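Local coordinates for imelysin-like protein (Psychrobacter arcticus, PDB 3PF0) that is of unknown function but belongs to the imelysin-like (peptidase M75) family and is regarded as a putative metalloendopeptidase, at residues 52-57 / 283-288; 267-272 / 313-318. All coordinates share one frame; numbering follows the deposited sequence.

Interaction 1: residues 52-57 / 283-288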
loop_
_atom_site.group_PDB
_atom_site.type_symbol
_atom_site.label_atom_id
_atom_site.label_comp_id
_atom_site.label_asym_id
_atom_site.label_seq_id
_atom_site.Cartn_x
_atom_site.Cartn_y
_atom_site.Cartn_z
ATOM N N LYS A 52 -10.696 22.646 -4.669
ATOM C CA LYS A 52 -9.279 23.025 -4.650
ATOM C C LYS A 52 -8.685 22.814 -3.238
ATOM O O LYS A 52 -7.621 22.199 -3.114
ATOM C CB LYS A 52 -9.115 24.488 -5.105
ATOM C CG LYS A 52 -7.678 25.001 -5.121
ATOM C CD LYS A 52 -7.624 26.477 -5.469
ATOM C CE LYS A 52 -6.214 26.986 -5.600
ATOM N NZ LYS A 52 -6.198 28.451 -5.843
ATOM N N THR A 53 -9.398 23.296 -2.194
ATOM C CA THR A 53 -9.029 23.204 -0.773
ATOM C C THR A 53 -8.938 21.725 -0.339
ATOM O O THR A 53 -7.968 21.356 0.331
ATOM C CB THR A 53 -10.036 24.013 0.082
ATOM O OG1 THR A 53 -9.981 25.393 -0.301
ATOM C CG2 THR A 53 -9.781 23.899 1.583
ATOM N N TYR A 54 -9.924 20.884 -0.736
ATOM C CA TYR A 54 -9.932 19.460 -0.381
ATOM C C TYR A 54 -8.738 18.734 -1.010
ATOM O O TYR A 54 -8.025 18.037 -0.289
ATOM C CB TYR A 54 -11.261 18.777 -0.756
ATOM C CG TYR A 54 -11.260 17.278 -0.532
ATOM C CD1 TYR A 54 -11.313 16.745 0.754
ATOM C CD2 TYR A 54 -11.209 16.395 -1.604
ATOM C CE1 TYR A 54 -11.298 15.366 0.967
ATOM C CE2 TYR A 54 -11.185 15.014 -1.405
ATOM C CZ TYR A 54 -11.234 14.504 -0.118
ATOM O OH TYR A 54 -11.215 13.146 0.071
ATOM N N LEU A 55 -8.507 18.924 -2.329
ATOM C CA LEU A 55 -7.403 18.311 -3.083
ATOM C C LEU A 55 -6.031 18.762 -2.542
ATOM O O LEU A 55 -5.109 17.953 -2.500
ATOM C CB LEU A 55 -7.514 18.619 -4.589
ATOM C CG LEU A 55 -8.689 17.973 -5.356
ATOM C CD1 LEU A 55 -8.917 18.670 -6.671
ATOM C CD2 LEU A 55 -8.478 16.466 -5.578
ATOM N N THR A 56 -5.913 20.025 -2.088
ATOM C CA THR A 56 -4.687 20.564 -1.479
ATOM C C THR A 56 -4.457 19.865 -0.128
ATOM O O THR A 56 -3.318 19.516 0.194
ATOM C CB THR A 56 -4.779 22.096 -1.352
ATOM O OG1 THR A 56 -4.978 22.647 -2.655
ATOM C CG2 THR A 56 -3.537 22.717 -0.731
ATOM N N HIS A 57 -5.545 19.630 0.631
ATOM C CA HIS A 57 -5.508 18.958 1.927
ATOM C C HIS A 57 -5.121 17.460 1.743
ATOM O O HIS A 57 -4.369 16.920 2.555
ATOM C CB HIS A 57 -6.863 19.142 2.650
ATOM C CG HIS A 57 -7.267 18.004 3.529
ATOM N ND1 HIS A 57 -6.802 17.895 4.822
ATOM C CD2 HIS A 57 -8.091 16.964 3.270
ATOM C CE1 HIS A 57 -7.337 16.787 5.302
ATOM N NE2 HIS A 57 -8.123 16.196 4.404
HETATM N N MSE A 283 -12.183 8.221 4.345
HETATM C CA MSE A 283 -13.653 8.190 4.362
HETATM C C MSE A 283 -14.275 8.927 5.552
HETATM O O MSE A 283 -15.383 9.445 5.403
HETATM C CB MSE A 283 -14.190 6.746 4.348
HETATM C CG MSE A 283 -13.895 5.976 3.058
HETATM SE SE MSE A 283 -14.220 6.993 1.435
HETATM C CE MSE A 283 -13.310 5.844 0.169
ATOM N N THR A 284 -13.605 8.943 6.730
ATOM C CA THR A 284 -14.122 9.602 7.945
ATOM C C THR A 284 -13.469 10.990 8.148
ATOM O O THR A 284 -13.654 11.616 9.200
ATOM C CB THR A 284 -13.953 8.713 9.197
ATOM O OG1 THR A 284 -12.564 8.573 9.508
ATOM C CG2 THR A 284 -14.631 7.341 9.056
ATOM N N ASP A 285 -12.726 11.465 7.128
ATOM C CA ASP A 285 -12.058 12.758 7.111
ATOM C C ASP A 285 -13.113 13.874 7.248
ATOM O O ASP A 285 -14.045 13.915 6.443
ATOM C CB ASP A 285 -11.234 12.895 5.813
ATOM C CG ASP A 285 -10.624 14.253 5.502
ATOM O OD1 ASP A 285 -10.377 15.036 6.453
ATOM O OD2 ASP A 285 -10.345 14.512 4.315
ATOM N N PRO A 286 -13.002 14.741 8.291
ATOM C CA PRO A 286 -14.000 15.815 8.486
ATOM C C PRO A 286 -14.201 16.738 7.279
ATOM O O PRO A 286 -15.317 17.208 7.068
ATOM C CB PRO A 286 -13.440 16.621 9.669
ATOM C CG PRO A 286 -12.538 15.699 10.374
ATOM C CD PRO A 286 -11.961 14.779 9.340
ATOM N N VAL A 287 -13.130 17.003 6.500
ATOM C CA VAL A 287 -13.167 17.863 5.311
ATOM C C VAL A 287 -14.091 17.228 4.254
ATOM O O VAL A 287 -14.880 17.938 3.633
ATOM C CB VAL A 287 -11.736 18.147 4.762
ATOM C CG1 VAL A 287 -11.764 19.094 3.561
ATOM C CG2 VAL A 287 -10.839 18.721 5.857
ATOM N N LEU A 288 -14.029 15.895 4.092
ATOM C CA LEU A 288 -14.861 15.181 3.131
ATOM C C LEU A 288 -16.295 15.007 3.637
ATOM O O LEU A 288 -17.222 15.141 2.835
ATOM C CB LEU A 288 -14.253 13.811 2.767
ATOM C CG LEU A 288 -15.057 12.942 1.789
ATOM C CD1 LEU A 288 -15.267 13.646 0.448
ATOM C CD2 LEU A 288 -14.424 11.563 1.630
HETATM O O HOH W 1 -10.416 12.496 2.480
#
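His57 and Asp285 meet tip to tip, NE2 of the imidazole donating to OD2 of the carboxylate over 2.8 Å. The oxygen is approached on its syn side, with the donor 27° out of the carboxylate plane. Val287 covers one face of the imidazole in a CH-pi contact, its CG2 lying 4.0 Å from the centroid of the His57 ring. With CG1 anti to the backbone N (chi1 -177°), this valine turns its other methyl to a second ring, CG1 touching the edge of Tyr54 at CD1 (3.7 Å). Leu288 CB packs against Tyr54 CE1 at 3.8 Å. A water accepts from Tyr54 OH and donates to Asp285 OD2 (2.7 Å), giving that oxygen a second donor. Further out, Asp61 bonds to His57 ND1 and Trp230 NE1 to Tyr54 OH, while Asp285 OD1 weakly N-caps helix 286-292 at Val287 N. An alanine in place of His57 would probably leave Asp61 without this mate, take one donor from Asp285 OD2 and open a gap beside Val287 CG2. The contact thus joins the first turns of helix 48-84 to the start of helix 286-292, with helix 225-250 packed against Tyr54 through Leu227 and against Leu288 through Phe231.

Interaction 2: residues 267-272 / 313-318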
loop_
_atom_site.group_PDB
_atom_site.type_symbol
_atom_site.label_atom_id
_atom_site.label_comp_id
_atom_site.label_asym_id
_atom_site.label_seq_id
_atom_site.Cartn_x
_atom_site.Cartn_y
_atom_site.Cartn_z
ATOM N N GLN A 267 2.386 -12.202 7.737
ATOM C CA GLN A 267 1.828 -10.990 8.333
ATOM C C GLN A 267 0.769 -10.336 7.419
ATOM O O GLN A 267 0.721 -9.111 7.326
ATOM C CB GLN A 267 2.969 -10.002 8.668
ATOM C CG GLN A 267 3.948 -10.500 9.751
ATOM C CD GLN A 267 3.332 -10.617 11.136
ATOM O OE1 GLN A 267 2.284 -10.029 11.442
ATOM N NE2 GLN A 267 3.978 -11.384 12.013
ATOM N N SER A 268 -0.102 -11.144 6.779
ATOM C CA SER A 268 -1.130 -10.599 5.878
ATOM C C SER A 268 -2.155 -9.735 6.601
ATOM O O SER A 268 -2.588 -8.746 6.021
ATOM C CB SER A 268 -1.841 -11.690 5.081
ATOM O OG SER A 268 -2.090 -12.859 5.841
ATOM N N ARG A 269 -2.548 -10.095 7.844
ATOM C CA ARG A 269 -3.514 -9.323 8.639
ATOM C C ARG A 269 -3.028 -7.871 8.840
ATOM O O ARG A 269 -3.822 -6.949 8.689
ATOM C CB ARG A 269 -3.793 -9.997 9.990
ATOM C CG ARG A 269 -4.990 -9.384 10.742
ATOM C CD ARG A 269 -5.152 -9.933 12.149
ATOM N NE ARG A 269 -4.090 -9.485 13.053
ATOM C CZ ARG A 269 -3.780 -10.088 14.199
ATOM N NH1 ARG A 269 -4.451 -11.161 14.598
ATOM N NH2 ARG A 269 -2.796 -9.621 14.954
ATOM N N ALA A 270 -1.725 -7.680 9.122
ATOM C CA ALA A 270 -1.109 -6.365 9.308
ATOM C C ALA A 270 -1.156 -5.514 8.026
ATOM O O ALA A 270 -1.335 -4.302 8.120
ATOM C CB ALA A 270 0.330 -6.519 9.777
ATOM N N ILE A 271 -1.009 -6.144 6.838
ATOM C CA ILE A 271 -1.050 -5.435 5.552
ATOM C C ILE A 271 -2.494 -4.987 5.245
ATOM O O ILE A 271 -2.696 -3.822 4.909
ATOM C CB ILE A 271 -0.425 -6.272 4.391
ATOM C CG1 ILE A 271 1.007 -6.771 4.743
ATOM C CG2 ILE A 271 -0.422 -5.488 3.068
ATOM C CD1 ILE A 271 2.045 -5.641 5.207
ATOM N N ILE A 272 -3.490 -5.887 5.409
ATOM C CA ILE A 272 -4.906 -5.578 5.150
ATOM C C ILE A 272 -5.399 -4.477 6.121
ATOM O O ILE A 272 -6.101 -3.565 5.695
ATOM C CB ILE A 272 -5.791 -6.863 5.184
ATOM C CG1 ILE A 272 -5.306 -7.921 4.145
ATOM C CG2 ILE A 272 -7.287 -6.551 4.997
ATOM C CD1 ILE A 272 -5.156 -7.464 2.638
ATOM N N ALA A 313 -13.171 -4.664 12.754
ATOM C CA ALA A 313 -13.516 -5.515 13.896
ATOM C C ALA A 313 -13.443 -7.004 13.515
ATOM O O ALA A 313 -12.980 -7.816 14.317
ATOM C CB ALA A 313 -14.901 -5.161 14.419
ATOM N N LEU A 314 -13.863 -7.356 12.285
ATOM C CA LEU A 314 -13.798 -8.736 11.799
ATOM C C LEU A 314 -12.339 -9.169 11.577
ATOM O O LEU A 314 -11.967 -10.280 11.943
ATOM C CB LEU A 314 -14.613 -8.888 10.501
ATOM C CG LEU A 314 -14.727 -10.290 9.898
ATOM C CD1 LEU A 314 -15.649 -11.185 10.720
ATOM C CD2 LEU A 314 -15.219 -10.211 8.482
ATOM N N LEU A 315 -11.511 -8.275 11.014
ATOM C CA LEU A 315 -10.109 -8.552 10.744
ATOM C C LEU A 315 -9.319 -8.766 12.043
ATOM O O LEU A 315 -8.470 -9.656 12.087
ATOM C CB LEU A 315 -9.514 -7.410 9.920
ATOM C CG LEU A 315 -8.168 -7.646 9.238
ATOM C CD1 LEU A 315 -8.294 -8.606 8.061
ATOM C CD2 LEU A 315 -7.622 -6.357 8.740
ATOM N N ALA A 316 -9.650 -8.002 13.108
ATOM C CA ALA A 316 -8.992 -8.052 14.420
ATOM C C ALA A 316 -9.142 -9.408 15.138
ATOM O O ALA A 316 -8.288 -9.749 15.962
ATOM C CB ALA A 316 -9.530 -6.941 15.315
ATOM N N GLN A 317 -10.211 -10.167 14.844
ATOM C CA GLN A 317 -10.439 -11.465 15.495
ATOM C C GLN A 317 -9.914 -12.637 14.628
ATOM O O GLN A 317 -10.025 -13.800 15.023
ATOM C CB GLN A 317 -11.921 -11.647 15.899
ATOM C CG GLN A 317 -12.964 -11.661 14.767
ATOM C CD GLN A 317 -14.402 -11.544 15.264
ATOM O OE1 GLN A 317 -15.233 -10.838 14.678
ATOM N NE2 GLN A 317 -14.742 -12.232 16.351
HETATM N N MSE A 318 -9.269 -12.315 13.489
HETATM C CA MSE A 318 -8.671 -13.301 12.577
HETATM C C MSE A 318 -7.168 -13.502 12.918
HETATM O O MSE A 318 -6.610 -12.648 13.610
HETATM C CB MSE A 318 -8.850 -12.845 11.119
HETATM C CG MSE A 318 -10.287 -12.922 10.641
HETATM SE SE MSE A 318 -10.530 -12.258 8.814
HETATM C CE MSE A 318 -9.870 -13.767 7.782
#
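Arg269, in the first turn of helix 268-283, faces Leu315, near the C-terminal end of helix 298-316, and their CA atoms, 7.0 Å apart, are the closest CA pair across the contact. The arginine does most of the bridging. Its CG is anti to the backbone N (chi1 -169°) and the chain stays extended through CD, then bends at chi3 (70°). The aliphatic part lies across Leu315, with Arg269 CG 3.9 Å from Leu315 CG. Its CD comes close to two backbone carbonyls, Arg269 CD standing 3.3 Å from Leu315 O and 3.4 Å from Met318 O. Beyond the bend, NH1 of Arg269 donates to Met318 O over 2.8 Å, a fairly straight bond with an N-H...O angle of 156°. The acceptor lies in the guanidinium plane and the donor in the carbonyl plane, so the two flat groups meet edge-on. Leu315 O is itself held by the backbone N of Met318.

One turn further along the helix, Ile272 crosses Leu315 at about a right angle. Its CG2 sits at the leucine's forked end, Ile272 CG2 lying 3.8 Å from Leu315 CD2, with CD1 equally close. Leu333 of helix 327-351 also packs on Leu315, and Met241, Ala245 and Ile246 of helix 225-250 meet Ile272, which places this apolar pair inside the helical bundle.

The contact therefore has an apolar and a polar side. Branched side chains pack the buried part, whereas the partly exposed arginine brings its charge to the carbonyl of Met318, near the C-terminal end of helix 298-316. A positive group there would probably be favoured by the partial negative charge expected at a helix C terminus, and the bond to Met318 O probably helps to fix the course of the chain here.

From the N terminus, the chain enters interaction 1 with residues 52-57, early in helix 48-84, and reaches interaction 2 at 267-272. It returns to interaction 1 at 283-288 and to interaction 2 at 313-318, so the two contacts cross and neither nests in the other. Interaction 1 closes a loop of 225 residues, interaction 2 one of 40. Helix 268-283 connects them, beginning at interaction 2 and ending at interaction 1. The centres of the two contacts lie about 27 Å apart, and their nearest atoms about 13 Å. Interaction 1 fastens the N-terminal helix to the later helices, and interaction 2 joins helices 268-283 and 298-316 within that later part.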